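Local coordinates for protein inositol-1-monophosphatase SuhB (Mycobacterium tuberculosis, PDB 2Q74) that probably catalyses the magnesium-dependent removal of phosphate from inositol 1-phosphate to give free myo-inositol, and forms a homodimer when magnesium binds, at residues Ser173-Thr179 against Leu201-Arg207; Cys166-Leu172 against Ala268-Glu274; Ala225-Val231 against Gly261-Ala267. All blocks are in the same frame, centred on the assembly; numbering follows the deposited sequence.

Interaction 1 of 3, residues Ser173-Thr179 against Leu201-Arg207; sequences SMALLGT and LVRDVRR
L176, L177 and G178 pair in parallel with D204, V205 and R206 in a beta-alpha-beta unit at one border of the five-stranded mixed sheet. Helix 188-198 makes the crossover between the two strands. The axes of strands 176-179 and 204-206 diverge by 32°. The N-H of L177 bonds to D204 O, N to O 3.1 Å, and L177 O accepts R206 N; T179 N then reaches R206 O at 2.9 Å. Before the strands begin, R203 N makes only a weak bond to A175 O. L177 and V205 point to the face lined by helix 188-198, where V198 packs on L177, whereas L176, D204 and R206 point to the other. There the CG of L176 stands anti to its backbone N (chi1 -177°), which carries CD1 alongside D204 CB at 3.7 Å and over the centre of one face of the R206 guanidinium. R206, a substrate-binding residue by similarity, folds back on its own strand: NE bonds to V205 O from above the carbonyl plane, and NH2 forms a salt bridge, weak as a hydrogen bond, with D204 OD2 at 3.1 Å. D204 OD1 takes V205 N, so this carboxylate is held at both oxygens. R203, extended from CG to NE, runs out past the M174 carbonyl until M174 SD lies at the guanidinium edge, 3.6 Å from R203 NH1. Y114 of the second subunit packs on L176 and R203. R207 bends at chi2 and chi3, and F181 makes a cation-pi contact with it; T179 OG1 sits over the centre of one face of this guanidinium, 3.9 Å from R207 CZ.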
# COMPACT_ATOMS: atom_id res chain seq x y z
N SER A 173 12.96 -9.64 -14.03
CA SER A 173 12.94 -10.45 -12.79
C SER A 173 13.39 -9.66 -11.59
O SER A 173 13.33 -10.14 -10.47
CB SER A 173 13.86 -11.65 -12.92
OG SER A 173 15.20 -11.23 -13.02
N MET A 174 13.87 -8.45 -11.84
CA MET A 174 14.31 -7.53 -10.81
C MET A 174 13.32 -6.39 -10.59
O MET A 174 13.55 -5.50 -9.77
CB MET A 174 15.67 -6.96 -11.22
CG MET A 174 16.79 -7.97 -11.16
SD MET A 174 17.36 -8.21 -9.46
CE MET A 174 16.29 -9.52 -8.79
N ALA A 175 12.21 -6.41 -11.33
CA ALA A 175 11.28 -5.30 -11.34
C ALA A 175 10.16 -5.50 -10.31
O ALA A 175 9.64 -6.61 -10.15
CB ALA A 175 10.71 -5.14 -12.73
N LEU A 176 9.81 -4.43 -9.60
CA LEU A 176 8.66 -4.43 -8.71
C LEU A 176 7.46 -3.87 -9.46
O LEU A 176 7.45 -2.70 -9.89
CB LEU A 176 8.96 -3.59 -7.47
CG LEU A 176 7.95 -3.50 -6.37
CD1 LEU A 176 7.72 -4.86 -5.76
CD2 LEU A 176 8.50 -2.52 -5.35
N LEU A 177 6.44 -4.71 -9.62
CA LEU A 177 5.31 -4.40 -10.46
C LEU A 177 4.07 -4.11 -9.62
O LEU A 177 3.70 -4.90 -8.76
CB LEU A 177 5.03 -5.57 -11.38
CG LEU A 177 3.85 -5.43 -12.33
CD1 LEU A 177 4.15 -4.45 -13.47
CD2 LEU A 177 3.50 -6.79 -12.85
N GLY A 178 3.41 -3.00 -9.92
CA GLY A 178 2.12 -2.69 -9.34
C GLY A 178 0.98 -3.06 -10.28
O GLY A 178 1.09 -2.95 -11.50
N THR A 179 -0.12 -3.53 -9.73
CA THR A 179 -1.31 -3.78 -10.54
C THR A 179 -2.57 -3.41 -9.82
O THR A 179 -2.56 -3.15 -8.64
CB THR A 179 -1.43 -5.25 -10.97
OG1 THR A 179 -1.22 -6.11 -9.84
CG2 THR A 179 -0.39 -5.54 -12.00
N LEU A 201 7.89 -14.00 -13.34
CA LEU A 201 8.84 -13.29 -14.19
C LEU A 201 9.34 -12.00 -13.56
O LEU A 201 10.19 -11.33 -14.17
CB LEU A 201 8.18 -12.93 -15.52
CG LEU A 201 7.74 -14.10 -16.38
CD1 LEU A 201 6.95 -13.57 -17.55
CD2 LEU A 201 8.94 -14.90 -16.85
N VAL A 202 8.79 -11.63 -12.39
CA VAL A 202 9.13 -10.35 -11.75
C VAL A 202 9.52 -10.50 -10.29
O VAL A 202 9.16 -11.47 -9.63
CB VAL A 202 7.97 -9.32 -11.82
CG1 VAL A 202 7.69 -8.91 -13.27
CG2 VAL A 202 6.71 -9.86 -11.11
N ARG A 203 10.26 -9.50 -9.81
CA ARG A 203 10.76 -9.46 -8.43
C ARG A 203 9.67 -9.70 -7.42
O ARG A 203 9.79 -10.61 -6.62
CB ARG A 203 11.38 -8.11 -8.18
CG ARG A 203 12.12 -7.91 -6.89
CD ARG A 203 12.58 -6.45 -6.88
NE ARG A 203 13.48 -6.12 -5.79
CZ ARG A 203 14.77 -6.38 -5.77
NH1 ARG A 203 15.36 -7.01 -6.78
NH2 ARG A 203 15.48 -6.03 -4.69
N ASP A 204 8.62 -8.86 -7.43
CA ASP A 204 7.46 -8.98 -6.52
C ASP A 204 6.31 -8.13 -7.10
O ASP A 204 6.47 -7.44 -8.10
CB ASP A 204 7.81 -8.53 -5.10
CG ASP A 204 6.88 -9.17 -4.01
OD1 ASP A 204 5.82 -9.73 -4.35
OD2 ASP A 204 7.20 -9.09 -2.79
N VAL A 205 5.15 -8.20 -6.49
CA VAL A 205 3.97 -7.49 -6.98
C VAL A 205 3.41 -6.63 -5.85
O VAL A 205 3.49 -7.01 -4.70
CB VAL A 205 2.89 -8.52 -7.51
CG1 VAL A 205 1.64 -7.84 -8.01
CG2 VAL A 205 3.48 -9.36 -8.61
N ARG A 206 2.86 -5.48 -6.21
CA ARG A 206 2.18 -4.60 -5.27
C ARG A 206 0.75 -4.30 -5.77
O ARG A 206 0.55 -4.08 -6.97
CB ARG A 206 2.97 -3.29 -5.11
CG ARG A 206 4.27 -3.35 -4.27
CD ARG A 206 4.04 -3.79 -2.78
NE ARG A 206 4.75 -5.04 -2.51
CZ ARG A 206 5.92 -5.15 -1.88
NH1 ARG A 206 6.53 -4.08 -1.39
NH2 ARG A 206 6.49 -6.33 -1.70
N ARG A 207 -0.22 -4.31 -4.85
CA ARG A 207 -1.61 -3.97 -5.18
C ARG A 207 -2.14 -3.01 -4.14
O ARG A 207 -2.61 -3.43 -3.07
CB ARG A 207 -2.45 -5.24 -5.30
CG ARG A 207 -4.01 -5.10 -5.35
CD ARG A 207 -4.52 -4.65 -6.70
NE ARG A 207 -4.89 -5.66 -7.73
CZ ARG A 207 -4.47 -6.93 -7.85
NH1 ARG A 207 -3.67 -7.53 -6.98
NH2 ARG A 207 -4.90 -7.64 -8.89

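Interaction 2 of 3, residues Cys166-Leu172 against Ala268-Glu274; sequences CTGVDEL and APGIADE
L172 and V169 close over I271 and E274 where the loop after strand 160-163 meets the start of helix 272-280. V169 offers its branched end: CG2 touches A268 CB at 3.9 Å, and CB and both methyls lie around I271 CD1. I271, at the N-cap position, directs its side chain toward the loop, and its CG1 passes L172 CB at 4.0 Å, the two side chains crossing at about a right angle. L172 holds CG anti to the backbone N (chi1 -172°), laying CD2 against the aliphatic part of E274, 3.8 Å from E274 CG. The glutamate is stretched out, anti at both chi1 and chi2; that length brings its carboxylate from the first turn of the helix back to the loop, where OE1 accepts L172 N in a weak bond of 3.2 Å, with the N-H nearly straight at 163°. At the far end C166 SG rests on P269 CD at 3.8 Å. T167 turns OG1 past A268 CB (3.6 Å) to its polar partner D224, whose backbone also bonds to A268. G270 CA makes a CA-H...O contact with V169 O at 3.5 Å, and I271 N closes a turn onto A268 O. A175, just before strand 176-181, packs on I271. With one weak polar link across it, the junction depends chiefly on apolar fit, and the E274 carboxylate contributes a single acceptor at its solvent-facing rim.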
# COMPACT_ATOMS: atom_id res chain seq x y z
N CYS A 166 12.41 7.71 -12.99
CA CYS A 166 12.11 6.31 -12.75
C CYS A 166 13.42 5.55 -12.63
O CYS A 166 14.48 6.10 -12.86
CB CYS A 166 11.24 5.75 -13.87
SG CYS A 166 11.95 6.06 -15.46
N THR A 167 13.33 4.29 -12.25
CA THR A 167 14.50 3.50 -11.94
C THR A 167 15.21 3.10 -13.22
O THR A 167 14.70 3.31 -14.30
CB THR A 167 14.10 2.24 -11.16
OG1 THR A 167 13.27 1.43 -11.98
CG2 THR A 167 13.34 2.60 -9.91
N GLY A 168 16.37 2.48 -13.09
CA GLY A 168 17.13 1.97 -14.24
C GLY A 168 17.23 0.45 -14.29
O GLY A 168 18.24 -0.07 -14.75
N VAL A 169 16.21 -0.27 -13.81
CA VAL A 169 16.18 -1.74 -13.89
C VAL A 169 16.31 -2.24 -15.31
O VAL A 169 15.70 -1.66 -16.21
CB VAL A 169 14.83 -2.36 -13.37
CG1 VAL A 169 15.06 -3.22 -12.16
CG2 VAL A 169 13.74 -1.30 -13.20
N ASP A 170 17.03 -3.35 -15.48
CA ASP A 170 17.22 -4.02 -16.80
C ASP A 170 16.48 -5.35 -16.88
O ASP A 170 15.87 -5.65 -17.89
CB ASP A 170 18.69 -4.30 -17.06
CG ASP A 170 19.51 -3.06 -17.10
OD1 ASP A 170 18.92 -1.99 -17.38
OD2 ASP A 170 20.73 -3.15 -16.83
N GLU A 171 16.58 -6.14 -15.81
CA GLU A 171 15.98 -7.45 -15.81
C GLU A 171 14.59 -7.38 -15.20
O GLU A 171 14.42 -7.01 -14.04
CB GLU A 171 16.85 -8.45 -15.04
CG GLU A 171 18.21 -8.74 -15.68
CD GLU A 171 19.38 -8.28 -14.82
OE1 GLU A 171 19.59 -7.05 -14.67
OE2 GLU A 171 20.10 -9.16 -14.29
N LEU A 172 13.60 -7.77 -16.00
CA LEU A 172 12.21 -7.85 -15.54
C LEU A 172 12.05 -8.70 -14.29
O LEU A 172 11.11 -8.50 -13.58
CB LEU A 172 11.31 -8.40 -16.65
CG LEU A 172 9.79 -8.37 -16.42
CD1 LEU A 172 9.25 -6.93 -16.26
CD2 LEU A 172 9.08 -9.12 -17.58
N ALA A 268 9.76 1.45 -16.24
CA ALA A 268 11.09 1.96 -16.47
C ALA A 268 11.54 1.47 -17.87
O ALA A 268 11.24 0.35 -18.26
CB ALA A 268 12.03 1.49 -15.41
N PRO A 269 12.25 2.33 -18.62
CA PRO A 269 12.54 2.09 -20.04
C PRO A 269 13.37 0.83 -20.30
O PRO A 269 13.17 0.15 -21.32
CB PRO A 269 13.34 3.33 -20.44
CG PRO A 269 13.89 3.84 -19.16
CD PRO A 269 12.83 3.60 -18.16
N GLY A 270 14.27 0.53 -19.37
CA GLY A 270 15.15 -0.62 -19.51
C GLY A 270 14.41 -1.94 -19.47
O GLY A 270 15.00 -2.99 -19.78
N ILE A 271 13.13 -1.90 -19.13
CA ILE A 271 12.36 -3.11 -18.86
C ILE A 271 11.00 -3.15 -19.56
O ILE A 271 10.28 -4.14 -19.48
CB ILE A 271 12.23 -3.26 -17.32
CG1 ILE A 271 12.68 -4.66 -16.90
CG2 ILE A 271 10.84 -2.84 -16.78
CD1 ILE A 271 13.28 -4.66 -15.51
N ALA A 272 10.68 -2.10 -20.30
CA ALA A 272 9.38 -1.96 -20.94
C ALA A 272 9.11 -3.03 -21.99
O ALA A 272 8.07 -3.68 -21.93
CB ALA A 272 9.26 -0.59 -21.57
N ASP A 273 10.04 -3.23 -22.94
CA ASP A 273 9.88 -4.24 -23.98
C ASP A 273 9.69 -5.60 -23.37
O ASP A 273 8.74 -6.30 -23.69
CB ASP A 273 11.10 -4.27 -24.90
CG ASP A 273 11.31 -2.98 -25.64
OD1 ASP A 273 10.32 -2.23 -25.82
OD2 ASP A 273 12.46 -2.70 -26.05
N GLU A 274 10.61 -5.99 -22.49
CA GLU A 274 10.54 -7.29 -21.87
C GLU A 274 9.19 -7.52 -21.16
O GLU A 274 8.68 -8.64 -21.16
CB GLU A 274 11.72 -7.49 -20.91
CG GLU A 274 11.75 -8.88 -20.26
CD GLU A 274 13.01 -9.13 -19.43
OE1 GLU A 274 13.78 -8.16 -19.21
OE2 GLU A 274 13.23 -10.29 -18.99

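Interaction 3 of 3, residues Ala225-Val231 against Gly261-Ala267; sequences AYYEHGV and GLVVVAA
Y226 and A266 form a hydrogen-bonded pair of the antiparallel contact between strands 225-231 and 262-267 in the five-stranded mixed sheet. Y226 N meets A266 O and A266 N returns to Y226 O at 2.9 Å; E228 and V264 repeat the exchange, with V264 N 3.0 Å from E228 O. The register then slips at a G1 beta bulge, where G230 and V231 both face L262. G230 has a positive phi (106°), a backbone conformation that suits glycine. L262 O takes two donors: V231 N in the carbonyl plane on a lone pair (2.8 Å), G230 N from above it.

On one face Y227 turns its ring edge to V265, CD1 to CG2 at 3.9 Å, while A225 CB meets A267 CB. Helix 272-280 covers this side, with L275 against A225, V265 and A267, and G284 O accepts Y227 OH. On the other face V231 CB meets V264 CG2 at 3.9 Å. The V231 side chain is also about 4 Å from that of D235, a magnesium and substrate ligand by similarity, so the bulge lies beside the probable active site. Helix 211-220 packs on the Y226 ring, whose CE2 is 4.1 Å from V264 CG1.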
# COMPACT_ATOMS: atom_id res chain seq x y z
N ALA A 225 7.42 -0.78 -12.50
CA ALA A 225 6.38 -0.78 -13.53
C ALA A 225 5.00 -0.87 -12.96
O ALA A 225 4.78 -1.23 -11.77
CB ALA A 225 6.56 -1.92 -14.48
N TYR A 226 4.04 -0.60 -13.83
CA TYR A 226 2.64 -0.68 -13.44
C TYR A 226 1.82 -1.15 -14.61
O TYR A 226 2.02 -0.71 -15.72
CB TYR A 226 2.16 0.70 -12.98
CG TYR A 226 0.67 0.85 -12.90
CD1 TYR A 226 -0.08 0.10 -11.98
CD2 TYR A 226 -0.00 1.75 -13.73
CE1 TYR A 226 -1.49 0.25 -11.88
CE2 TYR A 226 -1.40 1.90 -13.66
CZ TYR A 226 -2.14 1.15 -12.71
OH TYR A 226 -3.49 1.31 -12.65
N TYR A 227 0.88 -2.06 -14.33
CA TYR A 227 -0.02 -2.60 -15.36
C TYR A 227 -1.44 -2.75 -14.80
O TYR A 227 -1.67 -3.43 -13.79
CB TYR A 227 0.48 -3.96 -15.86
CG TYR A 227 -0.60 -4.77 -16.54
CD1 TYR A 227 -1.09 -4.38 -17.76
CD2 TYR A 227 -1.15 -5.89 -15.94
CE1 TYR A 227 -2.11 -5.09 -18.41
CE2 TYR A 227 -2.18 -6.62 -16.56
CZ TYR A 227 -2.65 -6.21 -17.83
OH TYR A 227 -3.66 -6.87 -18.53
N GLU A 228 -2.39 -2.13 -15.50
CA GLU A 228 -3.80 -2.32 -15.21
C GLU A 228 -4.67 -2.33 -16.46
O GLU A 228 -4.51 -1.52 -17.36
CB GLU A 228 -4.31 -1.27 -14.23
CG GLU A 228 -5.63 -1.67 -13.58
CD GLU A 228 -6.07 -0.75 -12.50
OE1 GLU A 228 -5.21 -0.23 -11.76
OE2 GLU A 228 -7.29 -0.54 -12.39
N HIS A 229 -5.62 -3.26 -16.46
CA HIS A 229 -6.58 -3.42 -17.54
C HIS A 229 -7.95 -2.86 -17.14
O HIS A 229 -8.66 -3.47 -16.34
CB HIS A 229 -6.72 -4.91 -17.86
CG HIS A 229 -7.49 -5.18 -19.11
ND1 HIS A 229 -6.94 -5.07 -20.36
CD2 HIS A 229 -8.78 -5.57 -19.29
CE1 HIS A 229 -7.86 -5.37 -21.27
NE2 HIS A 229 -8.98 -5.68 -20.64
N GLY A 230 -8.30 -1.70 -17.68
CA GLY A 230 -9.62 -1.10 -17.45
C GLY A 230 -9.62 0.09 -16.52
O GLY A 230 -10.32 0.11 -15.51
N VAL A 231 -8.85 1.12 -16.88
CA VAL A 231 -8.70 2.29 -16.05
C VAL A 231 -9.39 3.47 -16.72
O VAL A 231 -9.11 3.78 -17.88
CB VAL A 231 -7.20 2.63 -15.84
CG1 VAL A 231 -7.04 3.87 -14.97
CG2 VAL A 231 -6.47 1.44 -15.23
N GLY A 261 -13.13 1.72 -20.23
CA GLY A 261 -11.82 2.13 -19.68
C GLY A 261 -10.65 1.93 -20.64
O GLY A 261 -10.84 1.65 -21.83
N LEU A 262 -9.43 2.10 -20.13
CA LEU A 262 -8.21 1.93 -20.92
C LEU A 262 -7.29 0.86 -20.35
O LEU A 262 -7.41 0.46 -19.19
CB LEU A 262 -7.43 3.24 -21.00
CG LEU A 262 -8.16 4.47 -21.54
CD1 LEU A 262 -7.20 5.63 -21.64
CD2 LEU A 262 -8.79 4.22 -22.89
N VAL A 263 -6.37 0.39 -21.19
CA VAL A 263 -5.30 -0.49 -20.77
C VAL A 263 -4.06 0.36 -20.62
O VAL A 263 -3.66 1.04 -21.56
CB VAL A 263 -5.04 -1.58 -21.79
CG1 VAL A 263 -3.84 -2.43 -21.38
CG2 VAL A 263 -6.28 -2.43 -21.96
N VAL A 264 -3.47 0.33 -19.43
CA VAL A 264 -2.34 1.17 -19.09
C VAL A 264 -1.15 0.31 -18.77
O VAL A 264 -1.25 -0.63 -17.94
CB VAL A 264 -2.62 2.04 -17.85
CG1 VAL A 264 -1.46 3.00 -17.59
CG2 VAL A 264 -3.94 2.79 -18.00
N VAL A 265 -0.03 0.61 -19.44
CA VAL A 265 1.27 0.04 -19.09
C VAL A 265 2.26 1.18 -18.89
O VAL A 265 2.38 2.07 -19.73
CB VAL A 265 1.76 -0.96 -20.13
CG1 VAL A 265 3.10 -1.55 -19.68
CG2 VAL A 265 0.74 -2.06 -20.33
N ALA A 266 2.94 1.18 -17.75
CA ALA A 266 3.95 2.17 -17.45
C ALA A 266 5.15 1.47 -16.82
O ALA A 266 5.00 0.74 -15.87
CB ALA A 266 3.40 3.21 -16.52
N ALA A 267 6.34 1.67 -17.37
CA ALA A 267 7.50 0.92 -16.92
C ALA A 267 8.78 1.71 -17.10
O ALA A 267 8.89 2.53 -18.02
CB ALA A 267 7.59 -0.39 -17.69

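How the interactions relate
Interactions 1 and 3 lie in one five-stranded sheet, their centres about 14 Å apart: strand 176-181 is the neighbour of strand 225-231, and G178 N and O probably hydrogen-bond to A225 O and Y227 N. Their order across it is 204-206, 176-181, 225-231, 262-267. Interaction 2 sits at one end of this sheet, its centre about 12 Å from that of interaction 1 and 16 Å from that of interaction 3. Its two segments come first and last along the chain, with interaction 1 and then interaction 3 between them. It thus brings the lead-in to strand 176-181 against the start of helix 272-280, which follows strand 262-267.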